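Local structure of RNA-binding protein RMD9, mitochondrial (Saccharomyces cerevisiae S288C, 7A9X) at residues A[42-47]-A[100-105]; A[107-112]-A[164-169]; A[170-175]-A[209-214]; A[244-249]-A[280-285]. The protein binds a dodecameric motif in the 3'-UTRs of mitochondrial mRNAs and is involved in the processing or stability of these transcripts. All blocks are in the same frame, centred on the assembly; numbering follows the deposited sequence.

Contact 1: A[42-47]-A[100-105]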
# COMPACT_ATOMS: atom_id res chain seq x y z
N HIS A 42 -27.54 -6.63 29.19
CA HIS A 42 -27.95 -6.31 27.82
C HIS A 42 -26.76 -5.84 26.99
O HIS A 42 -26.68 -6.16 25.79
CB HIS A 42 -29.04 -5.24 27.84
CG HIS A 42 -29.40 -4.72 26.48
ND1 HIS A 42 -29.00 -3.49 26.02
CD2 HIS A 42 -30.11 -5.29 25.47
CE1 HIS A 42 -29.45 -3.31 24.79
NE2 HIS A 42 -30.13 -4.38 24.43
N GLU A 43 -25.84 -5.10 27.59
CA GLU A 43 -24.66 -4.64 26.85
C GLU A 43 -23.72 -5.80 26.55
O GLU A 43 -23.10 -5.84 25.49
CB GLU A 43 -23.95 -3.54 27.62
CG GLU A 43 -24.79 -2.31 27.85
CD GLU A 43 -24.05 -1.23 28.60
OE1 GLU A 43 -22.84 -1.40 28.85
OE2 GLU A 43 -24.68 -0.20 28.94
N LEU A 44 -23.60 -6.75 27.49
CA LEU A 44 -22.79 -7.94 27.24
C LEU A 44 -23.43 -8.82 26.17
O LEU A 44 -22.73 -9.38 25.32
CB LEU A 44 -22.59 -8.72 28.53
CG LEU A 44 -21.59 -8.17 29.55
CD1 LEU A 44 -21.76 -8.86 30.89
CD2 LEU A 44 -20.17 -8.32 29.05
N LEU A 45 -24.75 -8.97 26.21
CA LEU A 45 -25.43 -9.81 25.23
C LEU A 45 -25.32 -9.22 23.83
O LEU A 45 -25.03 -9.94 22.87
CB LEU A 45 -26.89 -10.00 25.62
CG LEU A 45 -27.24 -11.35 26.26
CD1 LEU A 45 -26.99 -12.49 25.27
CD2 LEU A 45 -26.46 -11.58 27.55
N SER A 46 -25.55 -7.91 23.70
CA SER A 46 -25.45 -7.27 22.39
C SER A 46 -24.01 -7.26 21.88
O SER A 46 -23.79 -7.37 20.67
CB SER A 46 -26.00 -5.84 22.45
OG SER A 46 -25.30 -5.07 23.42
N PHE A 47 -23.04 -7.14 22.78
CA PHE A 47 -21.63 -7.19 22.37
C PHE A 47 -21.30 -8.54 21.75
O PHE A 47 -20.61 -8.61 20.73
CB PHE A 47 -20.73 -6.91 23.57
CG PHE A 47 -19.25 -7.04 23.28
CD1 PHE A 47 -18.59 -8.24 23.50
CD2 PHE A 47 -18.53 -5.96 22.80
CE1 PHE A 47 -17.24 -8.37 23.23
CE2 PHE A 47 -17.17 -6.08 22.54
CZ PHE A 47 -16.52 -7.28 22.75
N SER A 100 -17.21 -3.71 33.55
CA SER A 100 -17.87 -4.92 34.01
C SER A 100 -16.83 -6.00 34.32
O SER A 100 -15.82 -6.12 33.61
CB SER A 100 -18.86 -5.43 32.97
OG SER A 100 -19.39 -6.69 33.34
N PRO A 101 -17.04 -6.80 35.37
CA PRO A 101 -16.13 -7.92 35.63
C PRO A 101 -16.34 -9.10 34.70
O PRO A 101 -15.39 -9.87 34.49
CB PRO A 101 -16.44 -8.30 37.08
CG PRO A 101 -17.88 -7.91 37.25
CD PRO A 101 -18.08 -6.68 36.40
N ASP A 102 -17.53 -9.27 34.14
CA ASP A 102 -17.82 -10.35 33.21
C ASP A 102 -17.26 -10.09 31.81
O ASP A 102 -17.57 -10.85 30.88
CB ASP A 102 -19.32 -10.60 33.13
CG ASP A 102 -19.91 -11.05 34.45
OD1 ASP A 102 -19.13 -11.24 35.41
OD2 ASP A 102 -21.14 -11.22 34.53
N PHE A 103 -16.47 -9.04 31.64
CA PHE A 103 -15.82 -8.75 30.36
C PHE A 103 -14.50 -9.52 30.29
O PHE A 103 -13.40 -8.98 30.39
CB PHE A 103 -15.62 -7.25 30.20
CG PHE A 103 -15.61 -6.79 28.77
CD1 PHE A 103 -16.69 -7.05 27.95
CD2 PHE A 103 -14.53 -6.09 28.26
CE1 PHE A 103 -16.69 -6.63 26.63
CE2 PHE A 103 -14.52 -5.66 26.95
CZ PHE A 103 -15.60 -5.93 26.13
N ASN A 104 -14.65 -10.83 30.12
CA ASN A 104 -13.54 -11.77 30.21
C ASN A 104 -12.52 -11.52 29.10
O ASN A 104 -12.70 -10.69 28.20
CB ASN A 104 -14.05 -13.21 30.15
CG ASN A 104 -14.95 -13.46 28.95
OD1 ASN A 104 -15.10 -12.60 28.08
ND2 ASN A 104 -15.55 -14.64 28.90
N ALA A 105 -11.41 -12.27 29.17
CA ALA A 105 -10.38 -12.16 28.16
C ALA A 105 -10.88 -12.61 26.79
O ALA A 105 -10.37 -12.16 25.76
CB ALA A 105 -9.15 -12.97 28.57
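Short helix 41-48 near the N terminus lays Leu44 and Phe47 against the connection between helices 78-97 and 105-128, where Phe103 meets both. The two phenyl rings form an edge-to-face (T-shaped) pair: their centroids are 5.0 Å apart, with planes at 66°, and CE1 of Phe103 sits over the centre of the Phe47 face. The closest atoms are CZ of Phe47 and CZ of Phe103, 3.8 Å apart. Leu44 divides its two methyls: Leu44 CD2 comes in at the edge of the Phe103 ring, near its plane, 3.9 Å from Phe103 CD1, while Leu44 CD1 rests on Asp102 CB at 3.7 Å and lies 4.0 Å from Ser100 OG. The connection that receives them is a type I beta turn from Ser100 to Phe103, in which Ser100 OG also accepts from Asp102 N, an ST turn. Phe103 is then the centre of an inverse gamma turn, and Asn104 follows as N-cap of helix 105-128, its OD1 taking the N-H of Arg107. Leu97 of helix 78-97 touches both phenyl rings, and Glu43 OE1 is hydrogen-bonded to Ser96 of that same helix.

Contact 2: A[107-112]-A[164-169]. With nucleotides of chain B.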
# COMPACT_ATOMS: atom_id res chain seq x y z
N ARG A 107 -13.97 -12.09 25.42
CA ARG A 107 -14.68 -11.00 24.75
C ARG A 107 -13.72 -9.94 24.23
O ARG A 107 -13.90 -9.42 23.12
CB ARG A 107 -15.71 -10.39 25.70
CG ARG A 107 -16.95 -11.25 25.90
CD ARG A 107 -17.96 -10.57 26.81
NE ARG A 107 -19.16 -11.38 26.97
CZ ARG A 107 -19.33 -12.31 27.91
NH1 ARG A 107 -20.46 -12.99 27.97
NH2 ARG A 107 -18.36 -12.55 28.78
N VAL A 108 -12.70 -9.60 25.03
CA VAL A 108 -11.71 -8.62 24.58
C VAL A 108 -10.94 -9.17 23.38
O VAL A 108 -10.68 -8.45 22.41
CB VAL A 108 -10.78 -8.24 25.74
CG1 VAL A 108 -9.74 -7.23 25.28
CG2 VAL A 108 -11.57 -7.69 26.91
N SER A 109 -10.57 -10.45 23.43
CA SER A 109 -9.81 -11.06 22.35
C SER A 109 -10.62 -11.10 21.06
O SER A 109 -10.08 -10.85 19.97
CB SER A 109 -9.36 -12.46 22.75
OG SER A 109 -8.52 -12.42 23.89
N ARG A 110 -11.91 -11.43 21.15
CA ARG A 110 -12.76 -11.44 19.97
C ARG A 110 -12.89 -10.04 19.36
O ARG A 110 -12.99 -9.90 18.14
CB ARG A 110 -14.14 -12.00 20.31
CG ARG A 110 -14.12 -13.46 20.76
CD ARG A 110 -14.30 -14.42 19.60
NE ARG A 110 -15.69 -14.50 19.16
CZ ARG A 110 -16.12 -15.28 18.17
NH1 ARG A 110 -17.40 -15.29 17.84
NH2 ARG A 110 -15.27 -16.05 17.52
N LEU A 111 -12.88 -9.01 20.21
CA LEU A 111 -12.94 -7.64 19.70
C LEU A 111 -11.64 -7.26 18.99
O LEU A 111 -11.68 -6.65 17.91
CB LEU A 111 -13.22 -6.66 20.84
CG LEU A 111 -13.30 -5.19 20.43
CD1 LEU A 111 -14.43 -4.98 19.43
CD2 LEU A 111 -13.50 -4.31 21.65
N ILE A 112 -10.50 -7.62 19.57
CA ILE A 112 -9.21 -7.31 18.95
C ILE A 112 -9.10 -7.99 17.59
O ILE A 112 -8.67 -7.37 16.60
CB ILE A 112 -8.05 -7.71 19.87
CG1 ILE A 112 -8.10 -6.91 21.18
CG2 ILE A 112 -6.72 -7.50 19.17
CD1 ILE A 112 -7.00 -7.29 22.16
N VAL A 164 -8.80 -4.55 31.54
CA VAL A 164 -9.35 -5.72 30.88
C VAL A 164 -8.23 -6.74 30.69
O VAL A 164 -7.05 -6.39 30.64
CB VAL A 164 -9.99 -5.37 29.52
CG1 VAL A 164 -11.22 -4.50 29.72
CG2 VAL A 164 -8.98 -4.66 28.62
N SER A 165 -8.62 -8.00 30.61
CA SER A 165 -7.70 -9.10 30.39
C SER A 165 -7.76 -9.56 28.94
O SER A 165 -8.71 -9.29 28.22
CB SER A 165 -8.02 -10.28 31.32
OG SER A 165 -7.25 -11.41 30.99
N VAL A 166 -6.71 -10.27 28.52
CA VAL A 166 -6.62 -10.78 27.16
C VAL A 166 -5.90 -12.12 27.18
O VAL A 166 -5.09 -12.40 28.07
CB VAL A 166 -5.92 -9.77 26.22
CG1 VAL A 166 -4.41 -9.75 26.45
CG2 VAL A 166 -6.27 -10.05 24.77
N SER A 167 -6.23 -12.96 26.21
CA SER A 167 -5.62 -14.28 26.06
C SER A 167 -4.48 -14.21 25.05
O SER A 167 -4.20 -13.17 24.46
CB SER A 167 -6.67 -15.30 25.65
OG SER A 167 -7.10 -15.08 24.31
N GLY A 168 -3.81 -15.35 24.85
CA GLY A 168 -2.78 -15.41 23.83
C GLY A 168 -3.32 -15.26 22.43
O GLY A 168 -2.62 -14.75 21.54
N TYR A 169 -4.56 -15.69 22.20
CA TYR A 169 -5.21 -15.47 20.92
C TYR A 169 -5.47 -13.98 20.68
O TYR A 169 -5.20 -13.47 19.59
CB TYR A 169 -6.51 -16.29 20.87
CG TYR A 169 -7.64 -15.76 20.01
CD1 TYR A 169 -7.64 -15.94 18.63
CD2 TYR A 169 -8.73 -15.14 20.60
CE1 TYR A 169 -8.68 -15.47 17.86
CE2 TYR A 169 -9.78 -14.67 19.83
CZ TYR A 169 -9.75 -14.84 18.46
OH TYR A 169 -10.80 -14.37 17.70
P A B 3 -4.43 -21.56 16.28
OP1 A B 3 -3.73 -21.57 14.98
OP2 A B 3 -3.77 -20.98 17.48
O5' A B 3 -5.82 -20.80 16.08
C5' A B 3 -6.69 -21.14 15.01
C4' A B 3 -8.02 -20.47 15.17
O4' A B 3 -8.66 -20.92 16.39
C3' A B 3 -7.98 -18.95 15.31
O3' A B 3 -7.88 -18.30 14.05
C2' A B 3 -9.27 -18.65 16.06
O2' A B 3 -10.38 -18.65 15.18
C1' A B 3 -9.38 -19.87 16.98
N9 A B 3 -8.83 -19.61 18.32
C8 A B 3 -7.54 -19.81 18.75
N7 A B 3 -7.34 -19.49 20.01
C5 A B 3 -8.59 -19.05 20.44
C6 A B 3 -9.05 -18.57 21.68
N6 A B 3 -8.28 -18.45 22.76
N1 A B 3 -10.35 -18.21 21.77
C2 A B 3 -11.13 -18.34 20.68
N3 A B 3 -10.81 -18.77 19.47
C4 A B 3 -9.51 -19.12 19.41
O HOH W 1 -12.59 -16.16 17.39
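On one face of the Tyr169 ring lies the base of A3 of chain B, its C4 3.8 Å above the ring plane and offset toward the rim; Ser109 CB approaches the same ring obliquely, 3.5 Å from Tyr169 CD2. At the edge of the Arg110 guanidinium, in its plane, sits a water that accepts from NH2 at 2.7 Å and is also hydrogen-bonded to Tyr169 OH; Arg110 NH1 is hydrogen-bonded to Ser52 OG. The phenol oxygen of Tyr169 is hydrogen-bonded to His113 as well, so its position is fixed by more than the water. Tyr169 lies in the first turn of helix 168-180, within what is inferred to be the first pentatricopeptide repeat, and Ser167 is the N-cap, its OG accepting weakly from Tyr169 N. With OG at chi1 70°, between the backbone N and the carbonyl carbon, Ser167 brings its hydroxyl to 3.0 Å from Ser109 OG. A weak but nearly straight bond (170°) runs from Ser167 N to Ser109 OG, which also bonds to Ala105 O. Before Ser167 the extended lead-in packs on helix 105-128: Val166 CG2 reaches Ile112 CD1 at 3.9 Å, and Val108 CG2 meets Val164 CB at 3.8 Å, with Val108 CB only 3.4 Å from Ser165 O.

Contact 3: A[170-175]-A[209-214]. With nucleotides of chain B.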
# COMPACT_ATOMS: atom_id res chain seq x y z
N GLY A 170 -5.94 -13.27 21.70
CA GLY A 170 -6.12 -11.83 21.57
C GLY A 170 -4.81 -11.07 21.54
O GLY A 170 -4.73 -10.01 20.90
N ALA A 171 -3.78 -11.58 22.22
CA ALA A 171 -2.49 -10.90 22.22
C ALA A 171 -1.85 -10.92 20.84
O ALA A 171 -1.22 -9.94 20.43
CB ALA A 171 -1.56 -11.55 23.25
N THR A 172 -2.01 -12.02 20.10
CA THR A 172 -1.40 -12.12 18.78
C THR A 172 -2.07 -11.17 17.79
O THR A 172 -1.40 -10.53 16.98
CB THR A 172 -1.47 -13.55 18.25
OG1 THR A 172 -2.82 -14.03 18.31
CG2 THR A 172 -0.57 -14.46 19.06
N HIS A 173 -3.41 -11.08 17.82
CA HIS A 173 -4.09 -10.17 16.92
C HIS A 173 -3.79 -8.71 17.26
O HIS A 173 -3.76 -7.86 16.36
CB HIS A 173 -5.60 -10.42 16.93
CG HIS A 173 -6.01 -11.67 16.23
ND1 HIS A 173 -6.08 -11.77 14.86
CD2 HIS A 173 -6.38 -12.88 16.71
CE1 HIS A 173 -6.47 -12.99 14.52
NE2 HIS A 173 -6.66 -13.68 15.63
N LEU A 174 -3.55 -8.40 18.53
CA LEU A 174 -3.21 -7.03 18.92
C LEU A 174 -1.85 -6.63 18.36
O LEU A 174 -1.71 -5.58 17.73
CB LEU A 174 -3.23 -6.89 20.44
CG LEU A 174 -3.02 -5.48 20.99
CD1 LEU A 174 -4.29 -4.65 20.84
CD2 LEU A 174 -2.55 -5.51 22.44
N LEU A 175 -0.84 -7.48 18.58
CA LEU A 175 0.51 -7.21 18.11
C LEU A 175 0.63 -7.32 16.59
O LEU A 175 1.39 -6.55 15.99
CB LEU A 175 1.49 -8.16 18.80
CG LEU A 175 1.47 -8.07 20.32
CD1 LEU A 175 2.12 -9.29 20.96
CD2 LEU A 175 2.14 -6.79 20.77
N PRO A 209 3.60 -19.70 23.27
CA PRO A 209 4.44 -19.93 22.07
C PRO A 209 3.97 -19.19 20.83
O PRO A 209 4.82 -18.71 20.06
CB PRO A 209 4.36 -21.45 21.89
CG PRO A 209 4.12 -21.98 23.26
CD PRO A 209 3.26 -20.96 23.95
N LYS A 210 2.66 -19.08 20.60
CA LYS A 210 2.21 -18.41 19.39
C LYS A 210 2.47 -16.91 19.44
O LYS A 210 2.63 -16.28 18.39
CB LYS A 210 0.73 -18.70 19.14
CG LYS A 210 -0.22 -18.24 20.23
CD LYS A 210 -1.66 -18.52 19.81
CE LYS A 210 -2.64 -18.34 20.96
NZ LYS A 210 -4.01 -18.73 20.54
N VAL A 211 2.51 -16.33 20.63
CA VAL A 211 2.88 -14.93 20.76
C VAL A 211 4.39 -14.76 20.57
O VAL A 211 4.85 -13.80 19.94
CB VAL A 211 2.41 -14.36 22.11
CG1 VAL A 211 2.71 -12.87 22.19
CG2 VAL A 211 0.93 -14.63 22.32
N VAL A 212 5.18 -15.70 21.11
CA VAL A 212 6.62 -15.66 20.89
C VAL A 212 6.94 -15.81 19.41
O VAL A 212 7.85 -15.15 18.89
CB VAL A 212 7.31 -16.76 21.72
CG1 VAL A 212 8.82 -16.74 21.48
CG2 VAL A 212 7.00 -16.58 23.20
N GLY A 213 6.19 -16.66 18.71
CA GLY A 213 6.40 -16.83 17.28
C GLY A 213 6.25 -15.53 16.51
O GLY A 213 7.05 -15.23 15.62
N PHE A 214 5.22 -14.75 16.83
CA PHE A 214 5.08 -13.44 16.19
C PHE A 214 6.25 -12.54 16.54
O PHE A 214 6.67 -11.73 15.71
CB PHE A 214 3.78 -12.76 16.60
CG PHE A 214 3.71 -11.31 16.20
CD1 PHE A 214 3.26 -10.95 14.94
CD2 PHE A 214 4.15 -10.31 17.06
CE1 PHE A 214 3.21 -9.62 14.56
CE2 PHE A 214 4.12 -8.98 16.67
CZ PHE A 214 3.64 -8.64 15.42
P A B 4 -7.22 -16.84 13.93
OP1 A B 4 -6.76 -16.40 15.27
OP2 A B 4 -8.16 -15.99 13.16
O5' A B 4 -5.95 -17.06 12.99
C5' A B 4 -4.87 -17.91 13.38
C4' A B 4 -4.22 -18.55 12.18
O4' A B 4 -5.10 -19.58 11.63
C3' A B 4 -3.94 -17.64 11.00
O3' A B 4 -2.75 -16.88 11.15
C2' A B 4 -3.89 -18.62 9.83
O2' A B 4 -2.65 -19.30 9.79
C1' A B 4 -4.99 -19.61 10.23
N9 A B 4 -6.29 -19.22 9.65
C8 A B 4 -7.38 -18.71 10.31
N7 A B 4 -8.39 -18.44 9.52
C5 A B 4 -7.93 -18.79 8.26
C6 A B 4 -8.53 -18.75 6.99
N6 A B 4 -9.77 -18.31 6.77
N1 A B 4 -7.80 -19.17 5.93
C2 A B 4 -6.55 -19.61 6.15
N3 A B 4 -5.88 -19.70 7.30
C4 A B 4 -6.64 -19.27 8.33
P A B 3 -4.43 -21.56 16.28
OP1 A B 3 -3.73 -21.57 14.98
OP2 A B 3 -3.77 -20.98 17.48
O5' A B 3 -5.82 -20.80 16.08
C5' A B 3 -6.69 -21.14 15.01
C4' A B 3 -8.02 -20.47 15.17
O4' A B 3 -8.66 -20.92 16.39
C3' A B 3 -7.98 -18.95 15.31
O3' A B 3 -7.88 -18.30 14.05
C2' A B 3 -9.27 -18.65 16.06
O2' A B 3 -10.38 -18.65 15.18
C1' A B 3 -9.38 -19.87 16.98
N9 A B 3 -8.83 -19.61 18.32
C8 A B 3 -7.54 -19.81 18.75
N7 A B 3 -7.34 -19.49 20.01
C5 A B 3 -8.59 -19.05 20.44
C6 A B 3 -9.05 -18.57 21.68
N6 A B 3 -8.28 -18.45 22.76
N1 A B 3 -10.35 -18.21 21.77
C2 A B 3 -11.13 -18.34 20.68
N3 A B 3 -10.81 -18.77 19.47
C4 A B 3 -9.51 -19.12 19.41
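Val211 meets Ala171, Thr172 and Leu175 in the tight part of this contact, where its two methyls go separate ways. Val211 CG2 presses on Thr172 CG2 at 3.6 Å. Ala171 CB is a little farther from the same Val211 methyl. CG1, anti to the backbone N (chi1 -176°), faces Leu175 CD1 at 3.8 Å, the two side chains crossing at about a right angle. One turn on, Phe214 CE2 lies 3.5 Å from Leu175 CB, and its ring approaches the carbonyl oxygen of Leu175 obliquely. These are helices assigned by inference to successive pentatricopeptide repeats, the first and the second; their segments run almost parallel, at 15°, with axes 9.2 Å apart, and Phe206 in the linker also touches Ala171 and Leu175. Thr172 and Phe214 remain partly exposed, in contrast to the buried Ala171, Leu175 and Val211. Toward the RNA the apolar packing gives way to the extended Lys210 and the imidazole of His173. Lys210 CG is 4.0 Å from Thr172 CG2, and the chain runs on until NZ stands 3.5 Å from N7 of A3 of chain B. His173, which makes no contact with 209-214, donates from NE2 to OP1 of A4 of chain B at 2.7 Å; behind it, ND1 is hydrogen-bonded to His116 and its ring stacks on that of His113.

Contact 4: A[244-249]-A[280-285]. With nucleotides of chain B.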
# COMPACT_ATOMS: atom_id res chain seq x y z
N HIS A 244 3.39 -24.92 18.42
CA HIS A 244 2.40 -24.09 17.75
C HIS A 244 2.91 -23.66 16.38
O HIS A 244 4.07 -23.26 16.24
CB HIS A 244 2.07 -22.85 18.59
CG HIS A 244 0.82 -22.16 18.15
ND1 HIS A 244 0.76 -21.39 17.01
CD2 HIS A 244 -0.42 -22.14 18.69
CE1 HIS A 244 -0.47 -20.92 16.87
NE2 HIS A 244 -1.20 -21.36 17.87
N PRO A 245 2.07 -23.74 15.34
CA PRO A 245 2.52 -23.37 13.99
C PRO A 245 3.08 -21.96 13.90
O PRO A 245 4.01 -21.72 13.12
CB PRO A 245 1.25 -23.52 13.15
CG PRO A 245 0.42 -24.50 13.90
CD PRO A 245 0.70 -24.28 15.35
N ASN A 246 2.53 -21.01 14.67
CA ASN A 246 3.05 -19.65 14.61
C ASN A 246 4.46 -19.56 15.20
O ASN A 246 5.21 -18.64 14.85
CB ASN A 246 2.11 -18.69 15.34
CG ASN A 246 2.20 -17.27 14.81
OD1 ASN A 246 2.44 -17.06 13.62
ND2 ASN A 246 2.01 -16.29 15.69
N LEU A 247 4.82 -20.48 16.09
CA LEU A 247 6.20 -20.55 16.55
C LEU A 247 7.12 -21.06 15.45
O LEU A 247 8.22 -20.54 15.26
CB LEU A 247 6.30 -21.43 17.80
CG LEU A 247 7.66 -21.50 18.50
CD1 LEU A 247 8.13 -20.12 18.91
CD2 LEU A 247 7.60 -22.42 19.71
N TYR A 248 6.67 -22.08 14.71
CA TYR A 248 7.37 -22.48 13.49
C TYR A 248 7.55 -21.29 12.55
O TYR A 248 8.66 -21.03 12.06
CB TYR A 248 6.60 -23.59 12.78
CG TYR A 248 6.84 -24.99 13.31
CD1 TYR A 248 8.07 -25.62 13.13
CD2 TYR A 248 5.83 -25.69 13.95
CE1 TYR A 248 8.28 -26.90 13.60
CE2 TYR A 248 6.03 -26.97 14.42
CZ TYR A 248 7.26 -27.57 14.24
OH TYR A 248 7.47 -28.84 14.71
N SER A 249 6.47 -20.55 12.30
CA SER A 249 6.49 -19.51 11.28
C SER A 249 7.50 -18.42 11.60
O SER A 249 8.32 -18.04 10.76
CB SER A 249 5.09 -18.91 11.12
OG SER A 249 5.08 -17.92 10.10
N TYR A 280 -4.41 -23.41 7.62
CA TYR A 280 -3.20 -23.62 6.84
C TYR A 280 -2.43 -22.33 6.55
O TYR A 280 -1.37 -22.39 5.93
CB TYR A 280 -3.55 -24.30 5.51
CG TYR A 280 -4.30 -23.41 4.55
CD1 TYR A 280 -5.66 -23.18 4.72
CD2 TYR A 280 -3.65 -22.79 3.49
CE1 TYR A 280 -6.36 -22.36 3.85
CE2 TYR A 280 -4.34 -21.96 2.62
CZ TYR A 280 -5.69 -21.75 2.81
OH TYR A 280 -6.38 -20.93 1.94
N GLY A 281 -2.95 -21.18 6.99
CA GLY A 281 -2.35 -19.90 6.63
C GLY A 281 -0.91 -19.74 7.05
O GLY A 281 -0.19 -18.91 6.48
N TYR A 282 -0.46 -20.50 8.05
CA TYR A 282 0.93 -20.45 8.46
C TYR A 282 1.86 -20.88 7.33
O TYR A 282 2.98 -20.35 7.21
CB TYR A 282 1.15 -21.33 9.69
CG TYR A 282 0.28 -20.96 10.88
CD1 TYR A 282 0.60 -19.88 11.69
CD2 TYR A 282 -0.85 -21.69 11.19
CE1 TYR A 282 -0.18 -19.54 12.78
CE2 TYR A 282 -1.64 -21.37 12.28
CZ TYR A 282 -1.30 -20.29 13.07
OH TYR A 282 -2.07 -19.95 14.15
N LEU A 283 1.42 -21.82 6.50
CA LEU A 283 2.22 -22.24 5.35
C LEU A 283 2.26 -21.17 4.27
O LEU A 283 3.21 -21.12 3.49
CB LEU A 283 1.67 -23.54 4.78
CG LEU A 283 1.80 -24.76 5.68
CD1 LEU A 283 1.01 -25.93 5.13
CD2 LEU A 283 3.26 -25.13 5.84
N ILE A 284 1.24 -20.31 4.21
CA ILE A 284 1.24 -19.23 3.22
C ILE A 284 2.28 -18.18 3.58
O ILE A 284 3.07 -17.75 2.73
CB ILE A 284 -0.16 -18.61 3.09
CG1 ILE A 284 -1.21 -19.68 2.78
CG2 ILE A 284 -0.17 -17.55 2.00
CD1 ILE A 284 -2.59 -19.10 2.64
N GLU A 285 2.27 -17.73 4.84
CA GLU A 285 3.22 -16.71 5.27
C GLU A 285 4.66 -17.17 5.08
O GLU A 285 5.49 -16.43 4.54
CB GLU A 285 2.99 -16.35 6.74
CG GLU A 285 1.72 -15.57 7.01
CD GLU A 285 1.78 -14.82 8.33
OE1 GLU A 285 2.18 -13.63 8.32
OE2 GLU A 285 1.46 -15.42 9.37
P A B 4 -7.22 -16.84 13.93
OP1 A B 4 -6.76 -16.40 15.27
OP2 A B 4 -8.16 -15.99 13.16
O5' A B 4 -5.95 -17.06 12.99
C5' A B 4 -4.87 -17.91 13.38
C4' A B 4 -4.22 -18.55 12.18
O4' A B 4 -5.10 -19.58 11.63
C3' A B 4 -3.94 -17.64 11.00
O3' A B 4 -2.75 -16.88 11.15
C2' A B 4 -3.89 -18.62 9.83
O2' A B 4 -2.65 -19.30 9.79
C1' A B 4 -4.99 -19.61 10.23
N9 A B 4 -6.29 -19.22 9.65
C8 A B 4 -7.38 -18.71 10.31
N7 A B 4 -8.39 -18.44 9.52
C5 A B 4 -7.93 -18.79 8.26
C6 A B 4 -8.53 -18.75 6.99
N6 A B 4 -9.77 -18.31 6.77
N1 A B 4 -7.80 -19.17 5.93
C2 A B 4 -6.55 -19.61 6.15
N3 A B 4 -5.88 -19.70 7.30
C4 A B 4 -6.64 -19.27 8.33
P U B 5 -2.71 -15.34 10.68
OP1 U B 5 -1.35 -14.81 10.95
OP2 U B 5 -3.89 -14.65 11.24
O5' U B 5 -2.87 -15.41 9.10
C5' U B 5 -1.92 -16.10 8.30
C4' U B 5 -2.35 -16.13 6.86
O4' U B 5 -3.56 -16.92 6.73
C3' U B 5 -2.74 -14.78 6.27
O3' U B 5 -1.63 -14.00 5.87
C2' U B 5 -3.66 -15.17 5.13
O2' U B 5 -2.92 -15.62 4.01
C1' U B 5 -4.40 -16.36 5.74
N1 U B 5 -5.67 -15.94 6.37
C2 U B 5 -6.75 -15.78 5.51
O2 U B 5 -6.67 -15.99 4.32
N3 U B 5 -7.91 -15.37 6.12
C4 U B 5 -8.10 -15.11 7.46
O4 U B 5 -9.21 -14.76 7.85
C5 U B 5 -6.93 -15.30 8.28
C6 U B 5 -5.79 -15.69 7.72
P A B 3 -4.43 -21.56 16.28
OP1 A B 3 -3.73 -21.57 14.98
OP2 A B 3 -3.77 -20.98 17.48
O5' A B 3 -5.82 -20.80 16.08
C5' A B 3 -6.69 -21.14 15.01
C4' A B 3 -8.02 -20.47 15.17
O4' A B 3 -8.66 -20.92 16.39
C3' A B 3 -7.98 -18.95 15.31
O3' A B 3 -7.88 -18.30 14.05
C2' A B 3 -9.27 -18.65 16.06
O2' A B 3 -10.38 -18.65 15.18
C1' A B 3 -9.38 -19.87 16.98
N9 A B 3 -8.83 -19.61 18.32
C8 A B 3 -7.54 -19.81 18.75
N7 A B 3 -7.34 -19.49 20.01
C5 A B 3 -8.59 -19.05 20.44
C6 A B 3 -9.05 -18.57 21.68
N6 A B 3 -8.28 -18.45 22.76
N1 A B 3 -10.35 -18.21 21.77
C2 A B 3 -11.13 -18.34 20.68
N3 A B 3 -10.81 -18.77 19.47
C4 A B 3 -9.51 -19.12 19.41
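Segments 245-249 and 281-285 run side by side at 5°, axes 9.6 Å apart, with Ser249 and Tyr282 nearest by their CA atoms. Tyr282 is the central side chain, meeting His244, Pro245 and Asn246. Over one face of its ring Pro245 CB makes a CH-pi contact, 3.6 Å from the centroid and 19° off the normal; over the opposite face, above the centre, lies O2' of A4 of chain B. Asn246 CB comes in obliquely, 3.5 Å from CE1 of Tyr282, and Asn246 OD1 lies at the ring edge, while its ND2 reaches back to Lys210 O. Tyr282 OH donates a hydrogen bond to OP1 of A3 of chain B. His244 serves the other oxygen of that phosphate: NE2 donates to OP2 of A3 of chain B at 2.6 Å. Its ring is fixed from behind, since ND1 accepts from Asn246 N at 3.0 Å, in the ring plane, as the N-cap of helix 245-257. Helix 281-292, in the inferred fourth pentatricopeptide repeat, adds Gly281, whose N bonds weakly to N3 of A4 of chain B and whose CA stands 3.2 Å from O4' of U5 of chain B. Because the imidazole accepts at ND1 and donates at NE2, it is probably neutral, so the phosphate is probably gripped by neutral donors at the starts of two neighbouring helices, with the Lys210 amine nearby.

From the N terminus the four contacts follow one another in series: each loop closes before the next opens, so none nests within or crosses another. Contact 1 closes a loop of 52 residues and ties helix 41-48 to the turn before helix 105-128. Contact 2, 12 Å away between centres, closes 51 residues more, joining helix 105-128 to the entry of helix 168-180. That helix is shared with contact 3, which spans 33 residues and brings the inferred first and second repeats together. Contact 4 closes 30 residues, joins the starts of helices 245-257 and 281-292, of the inferred third and fourth repeats, and touches contact 3. Contacts 2, 3 and 4 follow the RNA, while the nearest atom of contact 1 is about 7 Å from it.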